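Local coordinates for protein BexL (Amycolatopsis orientalis, PDB 4XRW) that probably cyclises and aromatises polyketide intermediates as a di-domain aromatase/cyclase of the type II polyketide synthase that makes BE-7585A, at residues 45-48 against 53-56; 59-62 against 67-70; 70-75 against 79-84. All coordinates share one frame; numbering follows the deposited sequence.

Contact 1. Residues 45-48 against 53-56; sequences ANWP and PTVF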
ATOM      1  N   ALA A  45       3.154  -7.522   5.353  1.00 24.22           N
ATOM      2  CA  ALA A  45       2.944  -7.565   3.924  1.00 25.45           C
ATOM      3  C   ALA A  45       1.464  -7.215   3.635  1.00 24.97           C
ATOM      4  O   ALA A  45       1.121  -6.758   2.530  1.00 25.02           O
ATOM      5  CB  ALA A  45       3.315  -8.950   3.374  1.00 25.68           C
ATOM      6  N   ASN A  46       0.600  -7.395   4.636  1.00 25.31           N
ATOM      7  CA  ASN A  46      -0.833  -7.121   4.476  1.00 20.95           C
ATOM      8  C   ASN A  46      -1.252  -5.677   4.740  1.00 22.02           C
ATOM      9  O   ASN A  46      -2.393  -5.305   4.487  1.00 22.66           O
ATOM     10  CB  ASN A  46      -1.661  -8.000   5.395  1.00 21.85           C
ATOM     11  CG  ASN A  46      -1.533  -9.460   5.059  1.00 28.66           C
ATOM     12  OD1 ASN A  46      -1.934  -9.882   3.976  1.00 30.48           O
ATOM     13  ND2 ASN A  46      -0.955 -10.239   5.969  1.00 29.85           N
ATOM     14  N   TRP A  47      -0.364  -4.867   5.284  1.00 19.58           N
ATOM     15  CA  TRP A  47      -0.810  -3.552   5.728  1.00 20.32           C
ATOM     16  C   TRP A  47      -1.362  -2.702   4.587  1.00 18.72           C
ATOM     17  O   TRP A  47      -2.344  -2.026   4.798  1.00 19.77           O
ATOM     18  CB  TRP A  47       0.316  -2.808   6.414  1.00 17.93           C
ATOM     19  CG  TRP A  47       0.540  -3.236   7.859  1.00 21.24           C
ATOM     20  CD1 TRP A  47       0.157  -4.388   8.451  1.00 21.74           C
ATOM     21  CD2 TRP A  47       1.202  -2.461   8.865  1.00 20.03           C
ATOM     22  NE1 TRP A  47       0.555  -4.394   9.791  1.00 19.46           N
ATOM     23  CE2 TRP A  47       1.205  -3.227  10.056  1.00 19.63           C
ATOM     24  CE3 TRP A  47       1.807  -1.202   8.866  1.00 19.26           C
ATOM     25  CZ2 TRP A  47       1.801  -2.769  11.225  1.00 26.22           C
ATOM     26  CZ3 TRP A  47       2.386  -0.749  10.020  1.00 24.05           C
ATOM     27  CH2 TRP A  47       2.380  -1.533  11.190  1.00 24.93           C
ATOM     28  N   PRO A  48      -0.723  -2.730   3.400  1.00 21.09           N
ATOM     29  CA  PRO A  48      -1.272  -1.830   2.362  1.00 17.65           C
ATOM     30  C   PRO A  48      -2.727  -2.169   2.026  1.00 22.44           C
ATOM     31  O   PRO A  48      -3.496  -1.299   1.589  1.00 22.74           O
ATOM     32  CB  PRO A  48      -0.323  -2.046   1.174  1.00 22.77           C
ATOM     33  CG  PRO A  48       1.021  -2.337   1.865  1.00 20.70           C
ATOM     34  CD  PRO A  48       0.582  -3.296   2.992  1.00 21.09           C
ATOM     35  N   PRO A  53      -3.465   4.350   4.102  1.00 19.97           N
ATOM     36  CA  PRO A  53      -2.266   5.168   3.893  1.00 20.66           C
ATOM     37  C   PRO A  53      -0.971   4.402   3.641  1.00 18.99           C
ATOM     38  O   PRO A  53      -0.023   5.003   3.151  1.00 20.98           O
ATOM     39  CB  PRO A  53      -2.147   5.971   5.198  1.00 25.69           C
ATOM     40  CG  PRO A  53      -3.533   5.929   5.793  1.00 26.10           C
ATOM     41  CD  PRO A  53      -4.018   4.530   5.451  1.00 25.77           C
ATOM     42  N   THR A  54      -0.909   3.134   4.004  1.00 19.84           N
ATOM     43  CA  THR A  54       0.357   2.402   3.992  1.00 17.07           C
ATOM     44  C   THR A  54       0.722   2.003   2.564  1.00 17.23           C
ATOM     45  O   THR A  54      -0.062   1.383   1.851  1.00 18.04           O
ATOM     46  CB  THR A  54       0.310   1.149   4.888  1.00 18.77           C
ATOM     47  OG1 THR A  54      -0.036   1.527   6.236  1.00 22.80           O
ATOM     48  CG2 THR A  54       1.645   0.493   4.914  1.00 18.90           C
ATOM     49  N   VAL A  55       1.938   2.345   2.163  1.00 16.25           N
ATOM     50  CA  VAL A  55       2.440   1.927   0.842  1.00 18.71           C
ATOM     51  C   VAL A  55       3.273   0.648   0.925  1.00 20.81           C
ATOM     52  O   VAL A  55       3.162  -0.241   0.058  1.00 17.58           O
ATOM     53  CB  VAL A  55       3.250   3.059   0.184  1.00 19.79           C
ATOM     54  CG1 VAL A  55       3.743   2.629  -1.177  1.00 19.10           C
ATOM     55  CG2 VAL A  55       2.363   4.326   0.074  1.00 20.17           C
ATOM     56  N   PHE A  56       4.114   0.521   1.940  1.00 18.89           N
ATOM     57  CA  PHE A  56       4.944  -0.683   2.075  1.00 19.49           C
ATOM     58  C   PHE A  56       5.534  -0.722   3.481  1.00 19.66           C
ATOM     59  O   PHE A  56       5.710   0.316   4.094  1.00 19.39           O
ATOM     60  CB  PHE A  56       6.063  -0.683   1.035  1.00 19.83           C
ATOM     61  CG  PHE A  56       6.904  -1.912   1.015  1.00 21.14           C
ATOM     62  CD1 PHE A  56       6.349  -3.133   0.700  1.00 23.56           C
ATOM     63  CD2 PHE A  56       8.269  -1.844   1.255  1.00 25.67           C
ATOM     64  CE1 PHE A  56       7.135  -4.274   0.664  1.00 21.99           C
ATOM     65  CE2 PHE A  56       9.039  -2.994   1.212  1.00 25.67           C
ATOM     66  CZ  PHE A  56       8.446  -4.196   0.921  1.00 22.88           C
TER
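Pro-48 and Thr-54 meet in the N-terminal helix-grip domain where the chain leaving the short helix 47-50 folds back, so that Pro-48 lies against the start of strand 54-59, an outermost strand of the seven-stranded antiparallel sheet. The tight part lies over the strand's backbone. Pro-48 CG sits 3.5 Å from Val-55 O, and Pro-48 CA approaches Thr-54 O at the same distance, 3.5 Å, in a CA-H...O contact bent to 131° at the hydrogen. The proline ring thus lies along two successive carbonyls; the contact between the segments is van der Waals packing with this one weak polar component. Lys-249 from the second half of the chain joins them, its NZ hydrogen-bonding both Pro-48 O and Thr-54 O.

The other side is looser. Between the side chains of Pro-48 and Thr-54 the closest approach, CG to CG2, is 4.2 Å, and Phe-56 turns away toward strand 245-250. Trp-47 has its indole NE1 bonded to Val-41 O. Thr-54 OG1 hydrogen-bonds a MES molecule, probably from the crystallisation liquor but consistent with a pocket here. With CG2 anti to the backbone N of Thr-54, this methyl rests 3.9 Å from Trp-47 CB.

Contact 2. Residues 59-62 against 67-70; sequences HVER and ERIR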
ATOM      1  N   HIS A  59      11.290  -4.981   7.122  1.00 25.45           N
ATOM      2  CA  HIS A  59      11.924  -5.165   8.413  1.00 26.38           C
ATOM      3  C   HIS A  59      13.297  -4.526   8.467  1.00 29.64           C
ATOM      4  O   HIS A  59      14.065  -4.566   7.499  1.00 27.97           O
ATOM      5  CB  HIS A  59      12.032  -6.637   8.740  1.00 32.08           C
ATOM      6  CG  HIS A  59      10.787  -7.215   9.311  1.00 29.76           C
ATOM      7  ND1 HIS A  59       9.698  -7.541   8.536  1.00 32.52           N
ATOM      8  CD2 HIS A  59      10.458  -7.534  10.584  1.00 33.70           C
ATOM      9  CE1 HIS A  59       8.745  -8.031   9.309  1.00 30.75           C
ATOM     10  NE2 HIS A  59       9.184  -8.039  10.556  1.00 35.45           N
ATOM     11  N   VAL A  60      13.581  -3.939   9.620  1.00 24.25           N
ATOM     12  CA  VAL A  60      14.893  -3.411   9.963  1.00 29.19           C
ATOM     13  C   VAL A  60      15.639  -4.438  10.827  1.00 29.96           C
ATOM     14  O   VAL A  60      16.844  -4.631  10.692  1.00 32.38           O
ATOM     15  CB  VAL A  60      14.774  -2.089  10.716  1.00 28.65           C
ATOM     16  CG1 VAL A  60      16.146  -1.559  11.091  1.00 33.22           C
ATOM     17  CG2 VAL A  60      14.006  -1.048   9.876  1.00 32.83           C
ATOM     18  N   GLU A  61      14.906  -5.093  11.706  1.00 27.28           N
ATOM     19  CA  GLU A  61      15.441  -6.063  12.656  1.00 27.21           C
ATOM     20  C   GLU A  61      14.390  -7.133  12.838  1.00 35.00           C
ATOM     21  O   GLU A  61      13.254  -6.827  13.219  1.00 26.20           O
ATOM     22  CB  GLU A  61      15.747  -5.384  13.993  1.00 33.26           C
ATOM     23  CG  GLU A  61      17.129  -5.522  14.557  1.00 44.58           C
ATOM     24  CD  GLU A  61      17.294  -4.649  15.801  1.00 50.40           C
ATOM     25  OE1 GLU A  61      16.736  -5.034  16.859  1.00 51.18           O
ATOM     26  OE2 GLU A  61      17.929  -3.559  15.709  1.00 44.03           O
ATOM     27  N   ARG A  62      14.753  -8.386  12.579  1.00 34.40           N
ATOM     28  CA  ARG A  62      13.824  -9.503  12.724  1.00 33.59           C
ATOM     29  C   ARG A  62      14.147 -10.270  14.003  1.00 44.35           C
ATOM     30  O   ARG A  62      15.297 -10.279  14.451  1.00 47.33           O
ATOM     31  CB  ARG A  62      13.904 -10.432  11.509  1.00 39.32           C
ATOM     32  CG  ARG A  62      13.783  -9.712  10.166  1.00 42.44           C
ATOM     33  CD  ARG A  62      14.022 -10.644   8.990  1.00 40.16           C
ATOM     34  NE  ARG A  62      13.700  -9.993   7.727  1.00 41.15           N
ATOM     35  CZ  ARG A  62      14.451  -9.056   7.153  1.00 41.22           C
ATOM     36  NH1 ARG A  62      15.583  -8.661   7.721  1.00 43.91           N
ATOM     37  NH2 ARG A  62      14.066  -8.517   6.009  1.00 46.68           N
ATOM     38  N   GLU A  67      10.707  -7.074  17.076  1.00 33.71           N
ATOM     39  CA  GLU A  67      11.132  -6.719  15.731  1.00 29.60           C
ATOM     40  C   GLU A  67      11.096  -5.209  15.537  1.00 24.24           C
ATOM     41  O   GLU A  67      10.428  -4.516  16.286  1.00 23.23           O
ATOM     42  CB  GLU A  67      10.236  -7.394  14.718  1.00 31.70           C
ATOM     43  CG  GLU A  67       8.822  -6.858  14.720  1.00 36.50           C
ATOM     44  CD  GLU A  67       7.933  -7.564  13.722  1.00 39.44           C
ATOM     45  OE1 GLU A  67       8.216  -8.739  13.391  1.00 42.32           O
ATOM     46  OE2 GLU A  67       6.957  -6.929  13.273  1.00 32.25           O
ATOM     47  N   ARG A  68      11.825  -4.710  14.553  1.00 21.74           N
ATOM     48  CA  ARG A  68      11.710  -3.315  14.145  1.00 19.83           C
ATOM     49  C   ARG A  68      11.356  -3.267  12.674  1.00 19.15           C
ATOM     50  O   ARG A  68      11.926  -4.001  11.859  1.00 22.43           O
ATOM     51  CB  ARG A  68      12.998  -2.553  14.397  1.00 21.81           C
ATOM     52  CG  ARG A  68      13.375  -2.522  15.851  1.00 22.84           C
ATOM     53  CD  ARG A  68      14.786  -1.939  16.017  1.00 30.23           C
ATOM     54  NE  ARG A  68      14.839  -0.551  15.570  1.00 29.67           N
ATOM     55  CZ  ARG A  68      15.825  -0.010  14.856  1.00 30.16           C
ATOM     56  NH1 ARG A  68      16.888  -0.722  14.500  1.00 31.95           N
ATOM     57  NH2 ARG A  68      15.752   1.263  14.505  1.00 32.31           N
ATOM     58  N   ILE A  69      10.401  -2.403  12.339  1.00 20.07           N
ATOM     59  CA  ILE A  69       9.896  -2.308  10.973  1.00 19.71           C
ATOM     60  C   ILE A  69       9.979  -0.860  10.521  1.00 19.48           C
ATOM     61  O   ILE A  69      10.041   0.070  11.340  1.00 20.23           O
ATOM     62  CB  ILE A  69       8.422  -2.835  10.828  1.00 19.36           C
ATOM     63  CG1 ILE A  69       7.471  -2.076  11.789  1.00 18.47           C
ATOM     64  CG2 ILE A  69       8.390  -4.315  11.038  1.00 23.45           C
ATOM     65  CD1 ILE A  69       6.013  -2.379  11.592  1.00 20.03           C
ATOM     66  N   ARG A  70      10.068  -0.711   9.210  1.00 18.29           N
ATOM     67  CA  ARG A  70      10.085   0.569   8.528  1.00 18.80           C
ATOM     68  C   ARG A  70       8.833   0.640   7.678  1.00 17.19           C
ATOM     69  O   ARG A  70       8.572  -0.250   6.870  1.00 19.32           O
ATOM     70  CB  ARG A  70      11.342   0.759   7.650  1.00 19.07           C
ATOM     71  CG  ARG A  70      11.411   2.169   7.112  1.00 21.77           C
ATOM     72  CD  ARG A  70      12.675   2.479   6.325  1.00 33.70           C
ATOM     73  NE  ARG A  70      13.874   2.218   7.116  1.00 36.63           N
ATOM     74  CZ  ARG A  70      14.426   3.083   7.962  1.00 47.50           C
ATOM     75  NH1 ARG A  70      13.901   4.293   8.141  1.00 42.47           N
ATOM     76  NH2 ARG A  70      15.512   2.727   8.641  1.00 51.57           N
TER
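Arg-68 O is gripped by two backbone amides at once, Val-60 N at 2.8 Å and Glu-61 N at 3.2 Å, both approaching from the same face of the carbonyl plane. Two successive residues facing one partner make a classic beta bulge, and it falls where the chain turns a corner at Val-60. Arg-68 N returns a bond to Glu-61 O, completing the antiparallel pair.

On one face of the sheet, His-59 NE2 donates to Glu-67 OE1 over 3.1 Å. The carboxylate oxygen lies in the imidazole plane, whereas the nitrogen meets it from above the carboxylate plane, the two planes being 89° apart. Ile-69 CG2 lies over the centre of the ring face, 3.9 Å from its centroid, as a CH-pi contact. This methyl is anti to the carbonyl carbon, with CG1 at chi1 57° leading away from the ring.

The opposite face carries a salt bridge: Arg-68 NH1 reaches Glu-61 OE2 at 3.3 Å, the oxygen near the guanidinium plane, while Val-60 CG1 lies over one guanidinium face, 3.6 Å from Arg-68 NH1. Glu-100 binds Arg-68 NE in a second salt bridge. Glu-67 is likewise shared, OE1 to His-59 and OE2 to Arg-86, which would probably favour its ionised form and restrain the rotation of the imidazole.

Contact 3. Residues 70-75 against 79-84; sequences RIWATA and PKNWTS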
ATOM      1  N   ARG A  70      10.068  -0.711   9.210  1.00 18.29           N
ATOM      2  CA  ARG A  70      10.085   0.569   8.528  1.00 18.80           C
ATOM      3  C   ARG A  70       8.833   0.640   7.678  1.00 17.19           C
ATOM      4  O   ARG A  70       8.572  -0.250   6.870  1.00 19.32           O
ATOM      5  CB  ARG A  70      11.342   0.759   7.650  1.00 19.07           C
ATOM      6  CG  ARG A  70      11.411   2.169   7.112  1.00 21.77           C
ATOM      7  CD  ARG A  70      12.675   2.479   6.325  1.00 33.70           C
ATOM      8  NE  ARG A  70      13.874   2.218   7.116  1.00 36.63           N
ATOM      9  CZ  ARG A  70      14.426   3.083   7.962  1.00 47.50           C
ATOM     10  NH1 ARG A  70      13.901   4.293   8.141  1.00 42.47           N
ATOM     11  NH2 ARG A  70      15.512   2.727   8.641  1.00 51.57           N
ATOM     12  N   ILE A  71       8.059   1.691   7.916  1.00 14.87           N
ATOM     13  CA  ILE A  71       6.749   1.884   7.319  1.00 15.92           C
ATOM     14  C   ILE A  71       6.844   3.083   6.380  1.00 18.19           C
ATOM     15  O   ILE A  71       7.313   4.155   6.774  1.00 19.67           O
ATOM     16  CB  ILE A  71       5.688   2.163   8.366  1.00 18.97           C
ATOM     17  CG1 ILE A  71       5.549   0.993   9.348  1.00 21.49           C
ATOM     18  CG2 ILE A  71       4.357   2.439   7.719  1.00 19.22           C
ATOM     19  CD1 ILE A  71       5.142   1.446  10.736  1.00 27.39           C
ATOM     20  N   TRP A  72       6.424   2.887   5.134  1.00 17.11           N
ATOM     21  CA  TRP A  72       6.236   3.989   4.202  1.00 14.68           C
ATOM     22  C   TRP A  72       4.719   4.222   4.020  1.00 15.73           C
ATOM     23  O   TRP A  72       3.949   3.286   3.728  1.00 16.60           O
ATOM     24  CB  TRP A  72       6.891   3.700   2.831  1.00 18.30           C
ATOM     25  CG  TRP A  72       8.367   3.645   2.780  1.00 19.24           C
ATOM     26  CD1 TRP A  72       9.248   4.639   2.372  1.00 20.67           C
ATOM     27  CD2 TRP A  72       9.163   2.537   3.119  1.00 22.95           C
ATOM     28  NE1 TRP A  72      10.522   4.189   2.450  1.00 27.55           N
ATOM     29  CE2 TRP A  72      10.505   2.905   2.923  1.00 19.83           C
ATOM     30  CE3 TRP A  72       8.878   1.257   3.564  1.00 22.03           C
ATOM     31  CZ2 TRP A  72      11.542   2.032   3.150  1.00 24.31           C
ATOM     32  CZ3 TRP A  72       9.927   0.389   3.801  1.00 30.75           C
ATOM     33  CH2 TRP A  72      11.240   0.790   3.598  1.00 29.78           C
ATOM     34  N   ALA A  73       4.292   5.473   4.147  1.00 19.32           N
ATOM     35  CA  ALA A  73       2.880   5.829   4.041  1.00 20.69           C
ATOM     36  C   ALA A  73       2.658   7.198   3.417  1.00 17.56           C
ATOM     37  O   ALA A  73       3.578   8.034   3.325  1.00 21.90           O
ATOM     38  CB  ALA A  73       2.228   5.792   5.407  1.00 22.86           C
ATOM     39  N   THR A  74       1.423   7.426   3.003  1.00 20.83           N
ATOM     40  CA  THR A  74       1.079   8.634   2.227  1.00 23.40           C
ATOM     41  C   THR A  74       0.991   9.886   3.098  1.00 25.90           C
ATOM     42  O   THR A  74       1.233  11.003   2.611  1.00 26.19           O
ATOM     43  CB  THR A  74      -0.241   8.401   1.447  1.00 23.30           C
ATOM     44  OG1 THR A  74      -1.274   8.025   2.361  1.00 27.08           O
ATOM     45  CG2 THR A  74      -0.059   7.251   0.498  1.00 28.51           C
ATOM     46  N   ALA A  75       0.688   9.720   4.391  1.00 25.29           N
ATOM     47  CA  ALA A  75       0.703  10.835   5.350  1.00 30.23           C
ATOM     48  C   ALA A  75      -0.031  12.101   4.855  1.00 26.32           C
ATOM     49  O   ALA A  75       0.510  13.213   4.854  1.00 25.74           O
ATOM     50  CB  ALA A  75       2.147  11.170   5.719  1.00 26.40           C
ATOM     51  N   PRO A  79       4.141  12.035   1.655  1.00 20.22           N
ATOM     52  CA  PRO A  79       4.629  10.707   2.024  1.00 20.40           C
ATOM     53  C   PRO A  79       5.904  10.726   2.831  1.00 19.55           C
ATOM     54  O   PRO A  79       6.759  11.590   2.637  1.00 20.39           O
ATOM     55  CB  PRO A  79       4.887  10.031   0.675  1.00 21.55           C
ATOM     56  CG  PRO A  79       4.048  10.799  -0.294  1.00 22.81           C
ATOM     57  CD  PRO A  79       4.041  12.208   0.196  1.00 22.49           C
ATOM     58  N   LYS A  80       6.049   9.727   3.693  1.00 21.66           N
ATOM     59  CA  LYS A  80       7.190   9.670   4.585  1.00 22.17           C
ATOM     60  C   LYS A  80       7.383   8.256   5.074  1.00 22.96           C
ATOM     61  O   LYS A  80       6.539   7.393   4.835  1.00 19.59           O
ATOM     62  CB  LYS A  80       6.996  10.607   5.771  1.00 26.27           C
ATOM     63  CG  LYS A  80       5.741  10.335   6.584  1.00 27.49           C
ATOM     64  CD  LYS A  80       5.562  11.383   7.742  1.00 41.63           C
ATOM     65  CE  LYS A  80       5.755  12.887   7.307  1.00 51.62           C
ATOM     66  NZ  LYS A  80       4.761  13.516   6.321  1.00 35.34           N
ATOM     67  N   ASN A  81       8.547   8.000   5.659  1.00 23.35           N
ATOM     68  CA  ASN A  81       8.770   6.734   6.341  1.00 17.20           C
ATOM     69  C   ASN A  81       9.188   6.968   7.787  1.00 21.66           C
ATOM     70  O   ASN A  81       9.696   8.037   8.144  1.00 24.11           O
ATOM     71  CB  ASN A  81       9.776   5.847   5.599  1.00 21.93           C
ATOM     72  CG  ASN A  81      11.212   6.218   5.826  1.00 29.49           C
ATOM     73  OD1 ASN A  81      11.762   5.982   6.901  1.00 35.55           O
ATOM     74  ND2 ASN A  81      11.855   6.732   4.797  1.00 38.90           N
ATOM     75  N   TRP A  82       8.919   5.961   8.608  1.00 23.28           N
ATOM     76  CA  TRP A  82       9.338   5.962  10.020  1.00 23.18           C
ATOM     77  C   TRP A  82       9.521   4.516  10.473  1.00 22.13           C
ATOM     78  O   TRP A  82       9.168   3.576   9.764  1.00 19.01           O
ATOM     79  CB  TRP A  82       8.327   6.692  10.898  1.00 22.29           C
ATOM     80  CG  TRP A  82       7.018   6.013  11.072  1.00 24.70           C
ATOM     81  CD1 TRP A  82       6.653   5.166  12.076  1.00 24.25           C
ATOM     82  CD2 TRP A  82       5.879   6.146  10.219  1.00 27.56           C
ATOM     83  NE1 TRP A  82       5.346   4.763  11.904  1.00 25.59           N
ATOM     84  CE2 TRP A  82       4.854   5.350  10.764  1.00 24.41           C
ATOM     85  CE3 TRP A  82       5.632   6.862   9.043  1.00 27.80           C
ATOM     86  CZ2 TRP A  82       3.602   5.241  10.174  1.00 24.35           C
ATOM     87  CZ3 TRP A  82       4.377   6.755   8.454  1.00 30.32           C
ATOM     88  CH2 TRP A  82       3.377   5.959   9.028  1.00 28.25           C
ATOM     89  N   THR A  83      10.131   4.340  11.635  1.00 18.58           N
ATOM     90  CA  THR A  83      10.338   3.005  12.169  1.00 19.38           C
ATOM     91  C   THR A  83       9.547   2.843  13.462  1.00 19.17           C
ATOM     92  O   THR A  83       9.204   3.821  14.159  1.00 20.58           O
ATOM     93  CB  THR A  83      11.833   2.719  12.411  1.00 23.09           C
ATOM     94  OG1 THR A  83      12.379   3.751  13.236  1.00 25.54           O
ATOM     95  CG2 THR A  83      12.591   2.703  11.100  1.00 24.25           C
ATOM     96  N   SER A  84       9.218   1.596  13.711  1.00 20.55           N
ATOM     97  CA  SER A  84       8.409   1.160  14.824  1.00 19.49           C
ATOM     98  C   SER A  84       9.012  -0.134  15.362  1.00 20.72           C
ATOM     99  O   SER A  84       9.452  -1.018  14.598  1.00 21.07           O
ATOM    100  CB  SER A  84       6.951   0.947  14.368  1.00 19.68           C
ATOM    101  OG  SER A  84       6.091   0.614  15.463  1.00 24.68           O
TER
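Strands 67-73 and 80-89 form an antiparallel beta hairpin in the helix-grip sheet; the axes of segments 70-73 and 80-84 approach to 4.6 Å, with N-to-C directions 152° apart. Paired backbone bonds join Ile-71 with Trp-82 and Ala-73 with Lys-80.

On the face bearing Arg-70, Trp-72 and Asn-81, the extended start of the arginine (chi1 -172°) and a bend at chi3 bring NH1 to Asn-81 OD1 at 3.0 Å. The oxygen lies in the guanidinium plane, but the donor is tilted 35° from the amide carbonyl plane. Thr-83 CG2 packs over a guanidinium face, 3.6 Å from Arg-70 NH1, while Thr-83 OG1 bonds Glu-100. A leucine in place of Arg-70 would probably leave Asn-81 OD1 without this donor and the threonine methyl without its flat partner. Asn-81 CB lies over the five-membered ring of Trp-72, 3.7 Å from its centroid, in a CH-pi contact; Phe-241 of the second half meets that indole edge-to-face.

The face of Ile-71, Ala-73 and Trp-82 is mostly apolar, though Lys-80 shares it and its NZ bonds Glu-78 O. Ile-71 CG2 lies over the six-membered ring of Trp-82. Ala-73, near the bound MES, brings its CB to 3.8 Å from Trp-82 CH2.

In the fold
From the N terminus, contact 1 closes first, returning the chain from helix 47-50 into strand 54-59. Contact 2 then closes the turn from this strand into strand 67-73, and contact 3 closes the next hairpin, into strand 80-89. The three follow in series without nesting, although contacts 2 and 3 share Arg-70. Lateral bonds join them in one sheet: Val-55 N probably bonds Trp-72 O, and Ile-69 N probably bonds Ser-84 O. The indole of Trp-47 packs on both Ile-69 and Ile-71, bringing the short helix against the sheet. Contacts 1 and 3 also reach strand 231-241 of the second half, whereas contact 2 lies farther from the chain's centre.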